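Local structure of phenolic acid decarboxylase (Sedimentibacter hydroxybenzoicus, 7AE5) at residues T405-P410 with R453-L458; G352-T357 with F395-V400. The protein catalyses the reversible, non-oxidative decarboxylation of 4-hydroxybenzoate and 3,4-dihydroxybenzoate, using prenylated FMN and manganese, and so detoxifies phenolic acids under anaerobic conditions. All coordinates share one frame; numbering follows the deposited sequence.

Contact 1. Residues T405-P410 with R453-L458; sequences TTRVHP and RETQLL. With RB (rubidium ion), chain Q.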
loop_
_atom_site.group_PDB
_atom_site.type_symbol
_atom_site.label_atom_id
_atom_site.label_comp_id
_atom_site.label_asym_id
_atom_site.label_seq_id
_atom_site.Cartn_x
_atom_site.Cartn_y
_atom_site.Cartn_z
ATOM N N THR C 405 -10.644 -3.189 18.960
ATOM C CA THR C 405 -9.782 -4.340 19.195
ATOM C C THR C 405 -10.404 -5.666 18.768
ATOM O O THR C 405 -9.676 -6.660 18.682
ATOM C CB THR C 405 -9.395 -4.414 20.675
ATOM O OG1 THR C 405 -10.575 -4.537 21.479
ATOM C CG2 THR C 405 -8.625 -3.167 21.089
ATOM N N THR C 406 -11.712 -5.720 18.498
ATOM C CA THR C 406 -12.362 -6.988 18.179
ATOM C C THR C 406 -13.073 -7.038 16.829
ATOM O O THR C 406 -13.405 -8.140 16.377
ATOM C CB THR C 406 -13.369 -7.373 19.281
ATOM O OG1 THR C 406 -14.350 -6.339 19.435
ATOM C CG2 THR C 406 -12.657 -7.602 20.613
ATOM N N ARG C 407 -13.320 -5.898 16.175
ATOM C CA ARG C 407 -14.004 -5.871 14.886
ATOM C C ARG C 407 -13.180 -5.236 13.774
ATOM O O ARG C 407 -13.670 -5.137 12.637
ATOM C CB ARG C 407 -15.340 -5.121 14.999
ATOM C CG ARG C 407 -16.113 -5.395 16.276
ATOM C CD ARG C 407 -16.810 -6.742 16.228
ATOM N NE ARG C 407 -16.602 -7.497 17.459
ATOM C CZ ARG C 407 -17.497 -8.313 17.995
ATOM N NH1 ARG C 407 -17.252 -8.964 19.121
ATOM N NH2 ARG C 407 -18.670 -8.479 17.389
ATOM N N VAL C 408 -11.960 -4.794 14.063
ATOM C CA VAL C 408 -11.094 -4.153 13.082
ATOM C C VAL C 408 -10.003 -5.141 12.699
ATOM O O VAL C 408 -9.112 -5.446 13.502
ATOM C CB VAL C 408 -10.485 -2.846 13.610
ATOM C CG1 VAL C 408 -9.391 -2.349 12.669
ATOM C CG2 VAL C 408 -11.556 -1.796 13.773
ATOM N N HIS C 409 -10.084 -5.652 11.480
ATOM C CA HIS C 409 -8.965 -6.312 10.829
ATOM C C HIS C 409 -8.247 -5.226 10.046
ATOM O O HIS C 409 -8.746 -4.791 9.000
ATOM C CB HIS C 409 -9.449 -7.441 9.919
ATOM C CG HIS C 409 -8.353 -8.294 9.355
ATOM N ND1 HIS C 409 -7.272 -7.773 8.677
ATOM C CD2 HIS C 409 -8.186 -9.637 9.351
ATOM C CE1 HIS C 409 -6.482 -8.757 8.288
ATOM N NE2 HIS C 409 -7.015 -9.900 8.683
ATOM N N PRO C 410 -7.105 -4.730 10.529
ATOM C CA PRO C 410 -6.443 -3.615 9.834
ATOM C C PRO C 410 -6.073 -3.927 8.395
ATOM O O PRO C 410 -5.774 -3.000 7.634
ATOM C CB PRO C 410 -5.199 -3.358 10.694
ATOM C CG PRO C 410 -5.590 -3.849 12.055
ATOM C CD PRO C 410 -6.426 -5.070 11.792
ATOM N N ARG C 453 -15.153 -15.581 12.246
ATOM C CA ARG C 453 -15.586 -16.313 13.434
ATOM C C ARG C 453 -16.788 -15.570 14.013
ATOM O O ARG C 453 -16.618 -14.566 14.709
ATOM C CB ARG C 453 -14.466 -16.440 14.457
ATOM C CG ARG C 453 -14.806 -17.371 15.612
ATOM C CD ARG C 453 -13.568 -17.798 16.390
ATOM N NE ARG C 453 -13.054 -16.722 17.231
ATOM C CZ ARG C 453 -13.499 -16.448 18.449
ATOM N NH1 ARG C 453 -14.470 -17.155 19.007
ATOM N NH2 ARG C 453 -12.960 -15.438 19.125
ATOM N N GLU C 454 -17.986 -16.068 13.719
ATOM C CA GLU C 454 -19.197 -15.462 14.255
ATOM C C GLU C 454 -19.323 -15.773 15.741
ATOM O O GLU C 454 -19.274 -16.938 16.150
ATOM C CB GLU C 454 -20.423 -15.970 13.501
ATOM C CG GLU C 454 -21.579 -14.985 13.470
ATOM C CD GLU C 454 -22.678 -15.408 12.515
ATOM O OE1 GLU C 454 -22.523 -16.461 11.859
ATOM O OE2 GLU C 454 -23.696 -14.688 12.421
ATOM N N THR C 455 -19.484 -14.731 16.549
ATOM C CA THR C 455 -19.632 -14.867 17.988
ATOM C C THR C 455 -20.985 -14.318 18.423
ATOM O O THR C 455 -21.584 -13.475 17.751
ATOM C CB THR C 455 -18.512 -14.137 18.743
ATOM O OG1 THR C 455 -18.337 -12.823 18.197
ATOM C CG2 THR C 455 -17.208 -14.905 18.631
ATOM N N GLN C 456 -21.459 -14.813 19.563
ATOM C CA GLN C 456 -22.686 -14.329 20.180
ATOM C C GLN C 456 -22.316 -13.416 21.340
ATOM O O GLN C 456 -21.730 -13.870 22.328
ATOM C CB GLN C 456 -23.560 -15.485 20.663
ATOM C CG GLN C 456 -24.769 -15.034 21.466
ATOM C CD GLN C 456 -25.675 -14.108 20.676
ATOM O OE1 GLN C 456 -26.192 -14.480 19.623
ATOM N NE2 GLN C 456 -25.869 -12.892 21.180
ATOM N N LEU C 457 -22.658 -12.138 21.219
ATOM C CA LEU C 457 -22.285 -11.167 22.235
ATOM C C LEU C 457 -23.101 -11.361 23.509
ATOM O O LEU C 457 -24.214 -11.892 23.492
ATOM C CB LEU C 457 -22.475 -9.749 21.705
ATOM C CG LEU C 457 -21.474 -9.348 20.624
ATOM C CD1 LEU C 457 -21.873 -8.028 20.018
ATOM C CD2 LEU C 457 -20.072 -9.271 21.201
ATOM N N LEU C 458 -22.524 -10.917 24.626
ATOM C CA LEU C 458 -23.161 -11.016 25.937
ATOM C C LEU C 458 -24.194 -9.899 26.056
ATOM O O LEU C 458 -23.944 -8.823 26.604
ATOM C CB LEU C 458 -22.116 -10.946 27.042
ATOM C CG LEU C 458 -21.099 -12.089 27.020
ATOM C CD1 LEU C 458 -19.831 -11.734 27.781
ATOM C CD2 LEU C 458 -21.728 -13.343 27.588
HETATM RB RB RB Q . -15.037 -4.528 10.693
HETATM O O HOH W 1 -16.466 -4.921 8.739
#
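Arg407, close to the C-terminal end of helix 397-407, reaches out to Leu457 and Thr455 in the extended loop that leads to helix 464-475. Its guanidinium supplies the whole touch on the helix side: NH1 lies 3.5 Å from Leu457 CD2, with NH2 somewhat farther off the same methyl. The methyl comes in obliquely, and the two side chains run antiparallel alongside each other. Thr455 stands beside them, its OG1 4.1 Å from Arg407 NH1, too far for anything beyond loose packing. The arginine chain bends at chi2 (-77°) and again at chi3 (133°), which brings the guanidinium edge-on to Thr406. There NE donates to Thr406 OG1 at 3.2 Å, a fairly straight bond (152°) with the hydroxyl tilted a little from the guanidinium plane. NH2 has its own acceptor, Thr444 OG1, so in the conformer described here two bonds hold the group. At the other end of the residue, Arg407 O binds the rubidium ion at 2.5 Å, with a water and, among others, Asp413 OD2, Asp441 O and Thr443 O. Trp402 of the same helix touches both Arg407 and Leu457, while a second subunit holds the loop through backbone bonds from Gln456 and Leu458. Across the interface, then, the contact is van der Waals in kind: Leu457 rests on a small surface of a guanidinium held, in this conformer, by two threonine hydroxyls.

Contact 2. Residues G352-T357 with F395-V400; sequences GVIIST and FNLEQV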
loop_
_atom_site.group_PDB
_atom_site.type_symbol
_atom_site.label_atom_id
_atom_site.label_comp_id
_atom_site.label_asym_id
_atom_site.label_seq_id
_atom_site.Cartn_x
_atom_site.Cartn_y
_atom_site.Cartn_z
ATOM N N GLY C 352 -11.844 14.310 14.299
ATOM C CA GLY C 352 -12.097 12.928 14.673
ATOM C C GLY C 352 -13.590 12.701 14.842
ATOM O O GLY C 352 -14.267 13.457 15.542
ATOM N N VAL C 353 -14.094 11.657 14.182
ATOM C CA VAL C 353 -15.527 11.377 14.139
ATOM C C VAL C 353 -15.749 9.894 14.399
ATOM O O VAL C 353 -15.060 9.047 13.822
ATOM C CB VAL C 353 -16.154 11.780 12.788
ATOM C CG1 VAL C 353 -17.649 11.500 12.787
ATOM C CG2 VAL C 353 -15.891 13.247 12.491
ATOM N N ILE C 354 -16.711 9.581 15.263
ATOM C CA ILE C 354 -17.140 8.211 15.517
ATOM C C ILE C 354 -18.632 8.131 15.236
ATOM O O ILE C 354 -19.427 8.844 15.861
ATOM C CB ILE C 354 -16.827 7.764 16.953
ATOM C CG1 ILE C 354 -15.409 8.179 17.342
ATOM C CG2 ILE C 354 -17.006 6.259 17.094
ATOM C CD1 ILE C 354 -15.059 7.866 18.767
ATOM N N ILE C 355 -19.013 7.268 14.295
ATOM C CA ILE C 355 -20.405 7.078 13.905
ATOM C C ILE C 355 -20.846 5.690 14.340
ATOM O O ILE C 355 -20.188 4.694 14.017
ATOM C CB ILE C 355 -20.602 7.247 12.388
ATOM C CG1 ILE C 355 -20.044 8.585 11.910
ATOM C CG2 ILE C 355 -22.075 7.115 12.023
ATOM C CD1 ILE C 355 -19.681 8.590 10.440
ATOM N N SER C 356 -21.957 5.623 15.063
ATOM C CA SER C 356 -22.632 4.360 15.326
ATOM C C SER C 356 -23.781 4.203 14.344
ATOM O O SER C 356 -24.537 5.148 14.100
ATOM C CB SER C 356 -23.150 4.283 16.764
ATOM O OG SER C 356 -24.237 5.166 16.975
ATOM N N THR C 357 -23.906 3.010 13.776
ATOM C CA THR C 357 -24.925 2.788 12.766
ATOM C C THR C 357 -25.306 1.318 12.749
ATOM O O THR C 357 -24.541 0.450 13.178
ATOM C CB THR C 357 -24.440 3.228 11.381
ATOM O OG1 THR C 357 -25.518 3.134 10.439
ATOM C CG2 THR C 357 -23.292 2.344 10.925
ATOM N N PHE C 395 -19.892 7.728 22.091
ATOM C CA PHE C 395 -19.346 8.693 23.033
ATOM C C PHE C 395 -18.616 8.026 24.189
ATOM O O PHE C 395 -17.900 8.709 24.932
ATOM C CB PHE C 395 -20.465 9.590 23.573
ATOM C CG PHE C 395 -21.175 10.376 22.508
ATOM C CD1 PHE C 395 -20.693 11.608 22.097
ATOM C CD2 PHE C 395 -22.321 9.877 21.908
ATOM C CE1 PHE C 395 -21.343 12.330 21.112
ATOM C CE2 PHE C 395 -22.975 10.593 20.925
ATOM C CZ PHE C 395 -22.486 11.821 20.525
ATOM N N ASN C 396 -18.788 6.716 24.361
ATOM C CA ASN C 396 -18.068 5.942 25.368
ATOM C C ASN C 396 -16.810 5.407 24.697
ATOM O O ASN C 396 -16.819 4.356 24.053
ATOM C CB ASN C 396 -18.948 4.826 25.916
ATOM C CG ASN C 396 -18.318 4.100 27.093
ATOM O OD1 ASN C 396 -17.127 3.785 27.085
ATOM N ND2 ASN C 396 -19.121 3.830 28.114
ATOM N N LEU C 397 -15.709 6.148 24.845
ATOM C CA LEU C 397 -14.474 5.784 24.161
ATOM C C LEU C 397 -13.948 4.428 24.620
ATOM O O LEU C 397 -13.260 3.740 23.857
ATOM C CB LEU C 397 -13.426 6.875 24.376
ATOM C CG LEU C 397 -13.817 8.233 23.791
ATOM C CD1 LEU C 397 -12.684 9.239 23.911
ATOM C CD2 LEU C 397 -14.230 8.062 22.338
ATOM N N GLU C 398 -14.261 4.026 25.853
ATOM C CA GLU C 398 -13.918 2.680 26.301
ATOM C C GLU C 398 -14.674 1.628 25.497
ATOM O O GLU C 398 -14.141 0.550 25.210
ATOM C CB GLU C 398 -14.208 2.535 27.796
ATOM C CG GLU C 398 -13.247 3.309 28.686
ATOM C CD GLU C 398 -13.618 4.775 28.816
ATOM O OE1 GLU C 398 -12.754 5.571 29.242
ATOM O OE2 GLU C 398 -14.770 5.133 28.489
ATOM N N GLN C 399 -15.921 1.928 25.124
ATOM C CA GLN C 399 -16.679 1.046 24.242
ATOM C C GLN C 399 -16.127 1.055 22.822
ATOM O O GLN C 399 -16.133 0.019 22.147
ATOM C CB GLN C 399 -18.151 1.457 24.233
ATOM C CG GLN C 399 -18.972 0.823 25.335
ATOM C CD GLN C 399 -20.241 0.163 24.817
ATOM O OE1 GLN C 399 -21.251 0.828 24.580
ATOM N NE2 GLN C 399 -20.196 -1.155 24.647
ATOM N N VAL C 400 -15.658 2.212 22.353
ATOM C CA VAL C 400 -15.083 2.297 21.014
ATOM C C VAL C 400 -13.765 1.535 20.950
ATOM O O VAL C 400 -13.460 0.883 19.942
ATOM C CB VAL C 400 -14.911 3.772 20.608
ATOM C CG1 VAL C 400 -14.287 3.879 19.223
ATOM C CG2 VAL C 400 -16.250 4.494 20.655
#
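Helix 397-407 packs on strand 352-357, an inner strand of the mixed five-stranded sheet in the UbiD C-terminal domain, and Ile354 is the strand residue that meets it. With CG1 anti to the carbonyl carbon (chi1 -45°) and the chain then extended, CD1 is carried out to the first turn of the helix. There it lies 3.7 Å from Leu397 CD2, the two side chains crossing at about a right angle. Val400, one turn on, meets Ile354 tip to tip: its CG2 is 4.0 Å from Ile354 CD1 and equally far from Ile354 CG2, so both ends of the forked isoleucine are engaged. Pro394 also touches Ile354. Asn396, just before the helix, is its N-cap; its OD1 accepts from Gln399 N at 3.0 Å, and the donor sits well above the carbonyl plane, 47° out of it. Leu397 also touches Tyr347 of strand 340-347 and Leu397 of a second subunit. The junction is purely apolar and buried: methyl groups at van der Waals distance fit together by shape, and no polar atom of the two segments takes part across it.

In the fold
Of the four segments, 352-357 comes first along the chain, which then runs through helix 364-372 and strand 384-388 before returning at 395-400, where contact 2 closes its loop against the sheet. Helix 397-407 carries straight on to contact 1, which opens at 405-410 and closes some forty residues later at 453-458, after strands 414-421 and 434-441. The two loops therefore follow in series, neither enclosing nor crossing the other. Their centres lie about 16 Å apart, near opposite ends of the same helix: contact 2 seats its start on the sheet, contact 1 brings the C-terminal loop to its end. Both also touch a second subunit.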